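Long-range contacts in putative lipoprotein YerB (Bacillus subtilis, PDB 2PSB), which is of unknown function but is a putative membrane lipoprotein that interacts with the helicase PcrA, an interaction not essential for viability or repair of UV lesions: residues 98-106 against 120-131; 75-83 against 140-150. All coordinates share one frame; numbering follows the deposited sequence.

Contact 1 of 2, residues 98-106 against 120-131; sequences SIFVHHGWS and YMNGLDFDGSLF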
loop_
_atom_site.group_PDB
_atom_site.type_symbol
_atom_site.label_atom_id
_atom_site.label_comp_id
_atom_site.label_asym_id
_atom_site.label_seq_id
_atom_site.Cartn_x
_atom_site.Cartn_y
_atom_site.Cartn_z
ATOM N N SER A 98 -10.129 -7.617 -0.661
ATOM C CA SER A 98 -10.602 -6.253 -0.539
ATOM C C SER A 98 -11.300 -5.719 -1.770
ATOM O O SER A 98 -11.074 -6.182 -2.892
ATOM C CB SER A 98 -9.437 -5.309 -0.215
ATOM O OG SER A 98 -8.198 -6.000 -0.088
ATOM N N ILE A 99 -12.169 -4.744 -1.536
ATOM C CA ILE A 99 -12.861 -4.060 -2.610
ATOM C C ILE A 99 -11.721 -3.255 -3.237
ATOM O O ILE A 99 -11.070 -2.453 -2.561
ATOM C CB ILE A 99 -13.939 -3.118 -2.049
ATOM C CG1 ILE A 99 -15.120 -3.948 -1.544
ATOM C CG2 ILE A 99 -14.366 -2.102 -3.105
ATOM C CD1 ILE A 99 -16.087 -3.177 -0.656
ATOM N N PHE A 100 -11.479 -3.502 -4.523
ATOM C CA PHE A 100 -10.403 -2.868 -5.272
ATOM C C PHE A 100 -10.815 -1.561 -5.938
ATOM O O PHE A 100 -11.589 -1.555 -6.893
ATOM C CB PHE A 100 -9.900 -3.847 -6.328
ATOM C CG PHE A 100 -8.602 -3.451 -6.958
ATOM C CD1 PHE A 100 -7.428 -3.408 -6.200
ATOM C CD2 PHE A 100 -8.536 -3.160 -8.315
ATOM C CE1 PHE A 100 -6.200 -3.084 -6.788
ATOM C CE2 PHE A 100 -7.303 -2.833 -8.919
ATOM C CZ PHE A 100 -6.135 -2.798 -8.150
ATOM N N VAL A 101 -10.283 -0.453 -5.437
ATOM C CA VAL A 101 -10.609 0.847 -5.992
ATOM C C VAL A 101 -9.429 1.361 -6.807
ATOM O O VAL A 101 -8.278 1.277 -6.366
ATOM C CB VAL A 101 -10.953 1.842 -4.879
ATOM C CG1 VAL A 101 -11.418 3.171 -5.485
ATOM C CG2 VAL A 101 -12.034 1.251 -3.999
ATOM N N HIS A 102 -9.719 1.874 -7.999
ATOM C CA HIS A 102 -8.677 2.381 -8.879
ATOM C C HIS A 102 -9.223 3.344 -9.921
ATOM O O HIS A 102 -10.352 3.826 -9.814
ATOM C CB HIS A 102 -7.987 1.221 -9.596
ATOM C CG HIS A 102 -8.907 0.427 -10.470
ATOM N ND1 HIS A 102 -10.016 -0.225 -9.979
ATOM C CD2 HIS A 102 -8.890 0.192 -11.801
ATOM C CE1 HIS A 102 -10.645 -0.830 -10.971
ATOM N NE2 HIS A 102 -9.982 -0.593 -12.088
ATOM N N HIS A 103 -8.413 3.620 -10.934
ATOM C CA HIS A 103 -8.822 4.520 -11.997
ATOM C C HIS A 103 -7.944 4.285 -13.214
ATOM O O HIS A 103 -6.840 4.835 -13.326
ATOM C CB HIS A 103 -8.715 5.971 -11.536
ATOM C CG HIS A 103 -9.519 6.924 -12.367
ATOM N ND1 HIS A 103 -9.790 8.213 -11.970
ATOM C CD2 HIS A 103 -10.137 6.762 -13.563
ATOM C CE1 HIS A 103 -10.544 8.804 -12.879
ATOM N NE2 HIS A 103 -10.769 7.945 -13.856
ATOM N N GLY A 104 -8.455 3.467 -14.128
ATOM C CA GLY A 104 -7.711 3.123 -15.321
ATOM C C GLY A 104 -7.007 1.821 -15.019
ATOM O O GLY A 104 -7.106 1.305 -13.902
ATOM N N TRP A 105 -6.290 1.286 -15.997
ATOM C CA TRP A 105 -5.583 0.028 -15.806
ATOM C C TRP A 105 -4.692 -0.347 -16.984
ATOM O O TRP A 105 -4.764 0.249 -18.058
ATOM C CB TRP A 105 -6.584 -1.113 -15.561
ATOM C CG TRP A 105 -7.785 -1.113 -16.481
ATOM C CD1 TRP A 105 -7.853 -0.622 -17.755
ATOM C CD2 TRP A 105 -9.082 -1.661 -16.196
ATOM N NE1 TRP A 105 -9.112 -0.825 -18.280
ATOM C CE2 TRP A 105 -9.885 -1.459 -17.343
ATOM C CE3 TRP A 105 -9.645 -2.297 -15.079
ATOM C CZ2 TRP A 105 -11.217 -1.879 -17.408
ATOM C CZ3 TRP A 105 -10.976 -2.715 -15.146
ATOM C CH2 TRP A 105 -11.745 -2.499 -16.302
ATOM N N SER A 106 -3.839 -1.338 -16.764
ATOM C CA SER A 106 -2.966 -1.824 -17.814
ATOM C C SER A 106 -3.748 -2.948 -18.494
ATOM O O SER A 106 -4.729 -3.447 -17.946
ATOM C CB SER A 106 -1.662 -2.374 -17.226
ATOM O OG SER A 106 -1.909 -3.478 -16.375
ATOM N N TYR A 120 -14.323 -4.716 -8.018
ATOM C CA TYR A 120 -13.646 -3.443 -8.229
ATOM C C TYR A 120 -14.531 -2.235 -8.479
ATOM O O TYR A 120 -15.741 -2.344 -8.700
ATOM C CB TYR A 120 -12.639 -3.559 -9.378
ATOM C CG TYR A 120 -13.231 -3.878 -10.739
ATOM C CD1 TYR A 120 -13.680 -5.166 -11.045
ATOM C CD2 TYR A 120 -13.288 -2.907 -11.744
ATOM C CE1 TYR A 120 -14.162 -5.479 -12.323
ATOM C CE2 TYR A 120 -13.766 -3.210 -13.020
ATOM C CZ TYR A 120 -14.197 -4.498 -13.305
ATOM O OH TYR A 120 -14.630 -4.819 -14.576
HETATM N N MSE A 121 -13.892 -1.074 -8.425
HETATM C CA MSE A 121 -14.530 0.211 -8.658
HETATM C C MSE A 121 -13.542 0.972 -9.543
HETATM O O MSE A 121 -12.448 1.337 -9.101
HETATM C CB MSE A 121 -14.728 0.952 -7.341
HETATM C CG MSE A 121 -15.514 2.228 -7.475
HETATM SE SE MSE A 121 -15.404 3.266 -5.885
HETATM C CE MSE A 121 -16.383 2.047 -4.756
ATOM N N ASN A 122 -13.932 1.192 -10.793
ATOM C CA ASN A 122 -13.087 1.872 -11.762
ATOM C C ASN A 122 -13.491 3.329 -11.914
ATOM O O ASN A 122 -14.643 3.644 -12.244
ATOM C CB ASN A 122 -13.179 1.169 -13.122
ATOM C CG ASN A 122 -11.996 1.475 -14.023
ATOM O OD1 ASN A 122 -11.426 2.566 -13.978
ATOM N ND2 ASN A 122 -11.632 0.513 -14.861
ATOM N N GLY A 123 -12.530 4.212 -11.676
ATOM C CA GLY A 123 -12.791 5.629 -11.793
ATOM C C GLY A 123 -13.376 5.930 -13.153
ATOM O O GLY A 123 -14.095 6.910 -13.327
ATOM N N LEU A 124 -13.067 5.085 -14.126
ATOM C CA LEU A 124 -13.586 5.288 -15.472
ATOM C C LEU A 124 -15.121 5.303 -15.473
ATOM O O LEU A 124 -15.743 6.152 -16.116
ATOM C CB LEU A 124 -13.099 4.175 -16.414
ATOM C CG LEU A 124 -11.598 3.925 -16.630
ATOM C CD1 LEU A 124 -11.426 2.891 -17.744
ATOM C CD2 LEU A 124 -10.887 5.209 -17.003
ATOM N N ASP A 125 -15.723 4.376 -14.733
ATOM C CA ASP A 125 -17.175 4.260 -14.675
ATOM C C ASP A 125 -17.904 5.243 -13.785
ATOM O O ASP A 125 -19.107 5.439 -13.943
ATOM C CB ASP A 125 -17.565 2.852 -14.248
ATOM C CG ASP A 125 -16.874 1.799 -15.059
ATOM O OD1 ASP A 125 -16.805 1.958 -16.295
ATOM O OD2 ASP A 125 -16.401 0.811 -14.465
ATOM N N PHE A 126 -17.194 5.866 -12.853
ATOM C CA PHE A 126 -17.844 6.795 -11.938
ATOM C C PHE A 126 -17.258 8.185 -11.994
ATOM O O PHE A 126 -17.597 9.034 -11.171
ATOM C CB PHE A 126 -17.756 6.276 -10.502
ATOM C CG PHE A 126 -18.253 4.874 -10.330
ATOM C CD1 PHE A 126 -17.470 3.793 -10.720
ATOM C CD2 PHE A 126 -19.506 4.631 -9.773
ATOM C CE1 PHE A 126 -17.924 2.488 -10.557
ATOM C CE2 PHE A 126 -19.973 3.332 -9.602
ATOM C CZ PHE A 126 -19.182 2.254 -9.994
ATOM N N ASP A 127 -16.380 8.418 -12.958
ATOM C CA ASP A 127 -15.766 9.730 -13.100
ATOM C C ASP A 127 -16.885 10.734 -13.350
ATOM O O ASP A 127 -17.468 10.758 -14.434
ATOM C CB ASP A 127 -14.776 9.733 -14.271
ATOM C CG ASP A 127 -13.802 10.898 -14.207
ATOM O OD1 ASP A 127 -13.789 11.599 -13.177
ATOM O OD2 ASP A 127 -13.048 11.105 -15.178
ATOM N N GLY A 128 -17.189 11.546 -12.338
ATOM C CA GLY A 128 -18.251 12.531 -12.455
ATOM C C GLY A 128 -19.291 12.379 -11.357
ATOM O O GLY A 128 -20.094 13.275 -11.122
ATOM N N SER A 129 -19.282 11.241 -10.673
ATOM C CA SER A 129 -20.237 11.004 -9.604
ATOM C C SER A 129 -19.559 10.534 -8.323
ATOM O O SER A 129 -19.262 11.342 -7.444
ATOM C CB SER A 129 -21.313 9.995 -10.050
ATOM O OG SER A 129 -20.766 8.841 -10.658
ATOM N N LEU A 130 -19.301 9.237 -8.223
ATOM C CA LEU A 130 -18.668 8.677 -7.034
ATOM C C LEU A 130 -17.166 8.993 -6.979
ATOM O O LEU A 130 -16.527 8.828 -5.944
ATOM C CB LEU A 130 -18.940 7.173 -6.979
ATOM C CG LEU A 130 -20.443 6.864 -7.064
ATOM C CD1 LEU A 130 -20.681 5.395 -6.821
ATOM C CD2 LEU A 130 -21.211 7.683 -6.027
ATOM N N PHE A 131 -16.628 9.458 -8.105
ATOM C CA PHE A 131 -15.238 9.885 -8.235
ATOM C C PHE A 131 -15.331 11.368 -8.624
ATOM O O PHE A 131 -16.152 11.734 -9.470
ATOM C CB PHE A 131 -14.536 9.139 -9.376
ATOM C CG PHE A 131 -13.738 7.937 -8.942
ATOM C CD1 PHE A 131 -14.372 6.773 -8.505
ATOM C CD2 PHE A 131 -12.345 7.957 -9.009
ATOM C CE1 PHE A 131 -13.628 5.649 -8.143
ATOM C CE2 PHE A 131 -11.597 6.835 -8.649
ATOM C CZ PHE A 131 -12.240 5.681 -8.217
#
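Strand 99-102 and strand 120-122 run parallel, their axes 4.6 Å apart at 13°, as the two neighbouring strands of a beta-alpha-beta unit whose connecting helix is 107-114. The backbone ladder climbs from Met121 N, bonded to Phe100 O, through His102 N, bonded to Met121 O, to Gly123 N, bonded to His102 O at 2.9 Å. Where the second strand gives way to helix 123-126, Asn122 sits at the N-cap. Its CG lies anti to the backbone N, which carries the amide across to Gly104 and Trp105. OD1 accepts from Gly104 N at 3.1 Å in a nearly straight bond (168° at the hydrogen), tying the helix start to segment 98-106; the capping bond from Leu124 N to the same oxygen is less surely placed. The amide nitrogen, ND2, stands over one face of the Trp105 ring, 3.3 Å from CZ3, with the amide plane steeply inclined to the indole. Tyr120 completes an aromatic cluster with His102 and Trp105: its CE2 meets Trp105 CZ3 at 3.5 Å, and its CD2 lies at the edge of the imidazole of His102. One face of that imidazole takes Asn122 CA, the opposite face Phe100 CE2. On the other side of the strands, the apolar Val101 and Met121, a selenomethionine, lie side by side, and Val101 CG1 also touches Phe131 CZ. His103 spreads a face over Gly123, whose CA is 3.6 Å from the ring centroid; a side chain on this glycine would run into the imidazole. Phe131 turns its edge toward the His103 ring, the planes 72° apart. His103 ND1 is hydrogen-bonded to Ser143 OG, while Leu124 CD2 lies 3.8 Å from His103 CD2.

Contact 2 of 2, residues 75-83 against 140-150; sequences MPETVGPVR and PHNSYTSYDYI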
loop_
_atom_site.group_PDB
_atom_site.type_symbol
_atom_site.label_atom_id
_atom_site.label_comp_id
_atom_site.label_asym_id
_atom_site.label_seq_id
_atom_site.Cartn_x
_atom_site.Cartn_y
_atom_site.Cartn_z
HETATM N N MSE A 75 -11.453 3.954 8.225
HETATM C CA MSE A 75 -11.895 4.327 6.893
HETATM C C MSE A 75 -11.603 5.803 6.694
HETATM O O MSE A 75 -11.777 6.604 7.607
HETATM C CB MSE A 75 -13.390 4.050 6.726
HETATM C CG MSE A 75 -13.742 2.579 6.621
HETATM SE SE MSE A 75 -12.825 1.669 5.169
HETATM C CE MSE A 75 -12.315 0.052 6.078
ATOM N N PRO A 76 -11.139 6.179 5.496
ATOM C CA PRO A 76 -10.829 7.582 5.225
ATOM C C PRO A 76 -12.013 8.385 4.699
ATOM O O PRO A 76 -12.989 7.821 4.202
ATOM C CB PRO A 76 -9.717 7.479 4.193
ATOM C CG PRO A 76 -10.183 6.332 3.361
ATOM C CD PRO A 76 -10.656 5.321 4.397
ATOM N N GLU A 77 -11.925 9.705 4.835
ATOM C CA GLU A 77 -12.959 10.598 4.323
ATOM C C GLU A 77 -12.707 10.539 2.822
ATOM O O GLU A 77 -13.254 9.692 2.118
ATOM C CB GLU A 77 -12.733 12.032 4.817
ATOM C CG GLU A 77 -12.761 12.224 6.327
ATOM C CD GLU A 77 -14.152 12.072 6.904
ATOM O OE1 GLU A 77 -14.337 12.348 8.109
ATOM O OE2 GLU A 77 -15.063 11.674 6.151
ATOM N N THR A 78 -11.856 11.439 2.342
ATOM C CA THR A 78 -11.498 11.456 0.933
ATOM C C THR A 78 -10.192 10.684 0.843
ATOM O O THR A 78 -9.422 10.639 1.796
ATOM C CB THR A 78 -11.278 12.897 0.398
ATOM O OG1 THR A 78 -9.873 13.173 0.312
ATOM C CG2 THR A 78 -11.951 13.914 1.306
ATOM N N VAL A 79 -9.950 10.063 -0.299
ATOM C CA VAL A 79 -8.732 9.300 -0.498
ATOM C C VAL A 79 -8.289 9.482 -1.951
ATOM O O VAL A 79 -9.108 9.490 -2.863
ATOM C CB VAL A 79 -8.968 7.789 -0.151
ATOM C CG1 VAL A 79 -10.060 7.196 -1.039
ATOM C CG2 VAL A 79 -7.678 7.012 -0.276
ATOM N N GLY A 80 -6.990 9.671 -2.156
ATOM C CA GLY A 80 -6.472 9.846 -3.498
ATOM C C GLY A 80 -5.186 10.643 -3.497
ATOM O O GLY A 80 -4.591 10.831 -2.434
ATOM N N PRO A 81 -4.730 11.121 -4.666
ATOM C CA PRO A 81 -5.411 10.896 -5.951
ATOM C C PRO A 81 -5.399 9.423 -6.340
ATOM O O PRO A 81 -4.460 8.692 -6.014
ATOM C CB PRO A 81 -4.610 11.757 -6.934
ATOM C CG PRO A 81 -3.969 12.806 -6.057
ATOM C CD PRO A 81 -3.585 12.032 -4.826
ATOM N N VAL A 82 -6.442 8.989 -7.038
ATOM C CA VAL A 82 -6.536 7.601 -7.466
ATOM C C VAL A 82 -5.817 7.435 -8.786
ATOM O O VAL A 82 -5.789 8.350 -9.604
ATOM C CB VAL A 82 -8.003 7.171 -7.617
ATOM C CG1 VAL A 82 -8.093 5.654 -7.785
ATOM C CG2 VAL A 82 -8.785 7.630 -6.409
ATOM N N ARG A 83 -5.232 6.262 -8.988
ATOM C CA ARG A 83 -4.480 5.989 -10.202
ATOM C C ARG A 83 -4.773 4.619 -10.798
ATOM O O ARG A 83 -5.556 3.837 -10.260
ATOM C CB ARG A 83 -2.975 6.098 -9.921
ATOM C CG ARG A 83 -2.289 7.292 -10.562
ATOM C CD ARG A 83 -2.325 7.186 -12.070
ATOM N NE ARG A 83 -1.607 8.270 -12.732
ATOM C CZ ARG A 83 -1.382 8.311 -14.040
ATOM N NH1 ARG A 83 -1.822 7.329 -14.815
ATOM N NH2 ARG A 83 -0.715 9.324 -14.578
ATOM N N PRO A 140 -3.747 13.983 -14.748
ATOM C CA PRO A 140 -4.578 12.956 -14.117
ATOM C C PRO A 140 -4.179 12.704 -12.672
ATOM O O PRO A 140 -4.174 11.566 -12.222
ATOM C CB PRO A 140 -4.328 11.751 -14.998
ATOM C CG PRO A 140 -2.860 11.868 -15.272
ATOM C CD PRO A 140 -2.653 13.367 -15.522
ATOM N N HIS A 141 -3.846 13.775 -11.955
ATOM C CA HIS A 141 -3.432 13.692 -10.554
ATOM C C HIS A 141 -4.474 14.397 -9.685
ATOM O O HIS A 141 -4.205 14.753 -8.532
ATOM C CB HIS A 141 -2.072 14.380 -10.362
ATOM C CG HIS A 141 -0.998 13.877 -11.278
ATOM N ND1 HIS A 141 -0.616 12.555 -11.323
ATOM C CD2 HIS A 141 -0.230 14.519 -12.193
ATOM C CE1 HIS A 141 0.336 12.399 -12.226
ATOM N NE2 HIS A 141 0.588 13.576 -12.768
ATOM N N ASN A 142 -5.665 14.599 -10.237
ATOM C CA ASN A 142 -6.713 15.294 -9.502
ATOM C C ASN A 142 -7.964 14.444 -9.263
ATOM O O ASN A 142 -9.024 14.969 -8.955
ATOM C CB ASN A 142 -7.077 16.581 -10.251
ATOM C CG ASN A 142 -7.851 16.319 -11.543
ATOM O OD1 ASN A 142 -7.641 15.314 -12.231
ATOM N ND2 ASN A 142 -8.740 17.241 -11.881
ATOM N N SER A 143 -7.817 13.130 -9.376
ATOM C CA SER A 143 -8.933 12.204 -9.209
ATOM C C SER A 143 -9.083 11.576 -7.809
ATOM O O SER A 143 -8.234 10.797 -7.369
ATOM C CB SER A 143 -8.808 11.109 -10.274
ATOM O OG SER A 143 -9.769 10.096 -10.075
ATOM N N TYR A 144 -10.168 11.924 -7.120
ATOM C CA TYR A 144 -10.437 11.408 -5.779
ATOM C C TYR A 144 -11.823 10.779 -5.607
ATOM O O TYR A 144 -12.708 10.930 -6.447
ATOM C CB TYR A 144 -10.364 12.521 -4.736
ATOM C CG TYR A 144 -9.046 13.238 -4.634
ATOM C CD1 TYR A 144 -8.680 14.210 -5.568
ATOM C CD2 TYR A 144 -8.150 12.931 -3.608
ATOM C CE1 TYR A 144 -7.454 14.861 -5.485
ATOM C CE2 TYR A 144 -6.921 13.571 -3.508
ATOM C CZ TYR A 144 -6.575 14.533 -4.453
ATOM O OH TYR A 144 -5.354 15.152 -4.376
ATOM N N THR A 145 -11.982 10.074 -4.490
ATOM C CA THR A 145 -13.255 9.491 -4.091
ATOM C C THR A 145 -13.257 9.532 -2.570
ATOM O O THR A 145 -12.368 10.141 -1.971
ATOM C CB THR A 145 -13.455 8.043 -4.556
ATOM O OG1 THR A 145 -14.767 7.618 -4.172
ATOM C CG2 THR A 145 -12.433 7.117 -3.921
ATOM N N SER A 146 -14.240 8.889 -1.946
ATOM C CA SER A 146 -14.349 8.877 -0.490
ATOM C C SER A 146 -14.945 7.561 -0.041
ATOM O O SER A 146 -15.569 6.868 -0.835
ATOM C CB SER A 146 -15.248 10.027 -0.020
ATOM O OG SER A 146 -16.602 9.805 -0.397
ATOM N N TYR A 147 -14.756 7.207 1.225
ATOM C CA TYR A 147 -15.319 5.956 1.716
ATOM C C TYR A 147 -16.839 5.975 1.550
ATOM O O TYR A 147 -17.450 4.964 1.232
ATOM C CB TYR A 147 -14.965 5.720 3.192
ATOM C CG TYR A 147 -15.553 4.430 3.728
ATOM C CD1 TYR A 147 -15.412 3.243 3.015
ATOM C CD2 TYR A 147 -16.240 4.392 4.947
ATOM C CE1 TYR A 147 -15.934 2.047 3.483
ATOM C CE2 TYR A 147 -16.771 3.185 5.439
ATOM C CZ TYR A 147 -16.607 2.016 4.695
ATOM O OH TYR A 147 -17.085 0.801 5.140
ATOM N N ASP A 148 -17.448 7.133 1.767
ATOM C CA ASP A 148 -18.895 7.257 1.617
ATOM C C ASP A 148 -19.296 6.954 0.170
ATOM O O ASP A 148 -20.260 6.233 -0.070
ATOM C CB ASP A 148 -19.356 8.670 1.995
ATOM C CG ASP A 148 -20.861 8.765 2.159
ATOM O OD1 ASP A 148 -21.385 8.237 3.164
ATOM O OD2 ASP A 148 -21.526 9.357 1.280
ATOM N N TYR A 149 -18.554 7.489 -0.797
ATOM C CA TYR A 149 -18.867 7.235 -2.201
ATOM C C TYR A 149 -18.521 5.804 -2.581
ATOM O O TYR A 149 -19.174 5.193 -3.427
ATOM C CB TYR A 149 -18.108 8.211 -3.110
ATOM C CG TYR A 149 -18.643 9.627 -3.065
ATOM C CD1 TYR A 149 -19.793 9.936 -2.334
ATOM C CD2 TYR A 149 -18.026 10.646 -3.783
ATOM C CE1 TYR A 149 -20.320 11.227 -2.324
ATOM C CE2 TYR A 149 -18.540 11.937 -3.781
ATOM C CZ TYR A 149 -19.689 12.225 -3.051
ATOM O OH TYR A 149 -20.208 13.505 -3.058
ATOM N N ILE A 150 -17.478 5.274 -1.963
ATOM C CA ILE A 150 -17.072 3.910 -2.239
ATOM C C ILE A 150 -18.176 2.958 -1.786
ATOM O O ILE A 150 -18.451 1.951 -2.434
ATOM C CB ILE A 150 -15.764 3.591 -1.512
ATOM C CG1 ILE A 150 -14.655 4.496 -2.074
ATOM C CG2 ILE A 150 -15.428 2.103 -1.655
ATOM C CD1 ILE A 150 -13.410 4.579 -1.203
HETATM O O HOH W 1 -5.270 10.827 -9.897
#
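Val79 N donates to Thr145 O at 2.9 Å, the main bond of an antiparallel pairing in which strand 78-79 is an outer strand of a three-stranded sheet with 143-146 at its centre. The return bond from Thr145 N to Val79 O is weak. Past the strand pair the bonding continues with Val82 N, which donates to Ser143 O at 2.6 Å. In the other direction, Tyr147 N donates to Glu77 O as the chain enters helix 147-157, whose N-cap, Ser146, accepts from Tyr149 N through OG. Beyond Val82 N a water bridges Val82 O and Pro140 O, donating to both. Between these bonds Gly80 and the cis-linked Pro81 let the chain pass close to Tyr144: a side chain on Gly80 would strike that ring. Pro81 CA lies over one face of the Tyr144 ring, and its CG reaches Tyr144 OH at 3.2 Å. Val79 CG1 and Thr145 CG2 lie side by side, 3.7 Å apart, the branched side chains suiting a strand. Beyond the sheet, Arg83, bent at chi2, brings NH2 to within 3.4 Å of Pro140 CG. The first turn of the helix is met by Met75, a selenomethionine, which bends at chi2 (-57°) to lay its chain over one face of the Tyr147 ring in a Met-aromatic contact. With an alanine in place of Tyr147, the Met75 side chain would probably lose the ring face it lies on and be free to turn. Met75 CG stands 3.4 Å from the centroid of the Tyr147 ring, and Met75 SE follows over the same face, closest to Tyr147 CE1.

How the contacts relate
Along the chain the order is 75-83, 98-106, 120-131, 140-150, so contact 2 brackets contact 1 in sequence, and all four segments belong to the N-terminal DUF3048 region. The two centres are about 10 Å apart. Different strand groups are involved: 99-102 lies between 33-37 and 120-122, whereas 143-146 lies between 78-79 and 132-133. Two probable hydrogen bonds stitch the contacts together: the one between the side chains of His103 and Ser143, and a second in which Thr145 OG1 donates to Leu130 O. Met121 also packs on Ile150 of helix 147-157, joining the parallel pair to the small antiparallel sheet in one compact region.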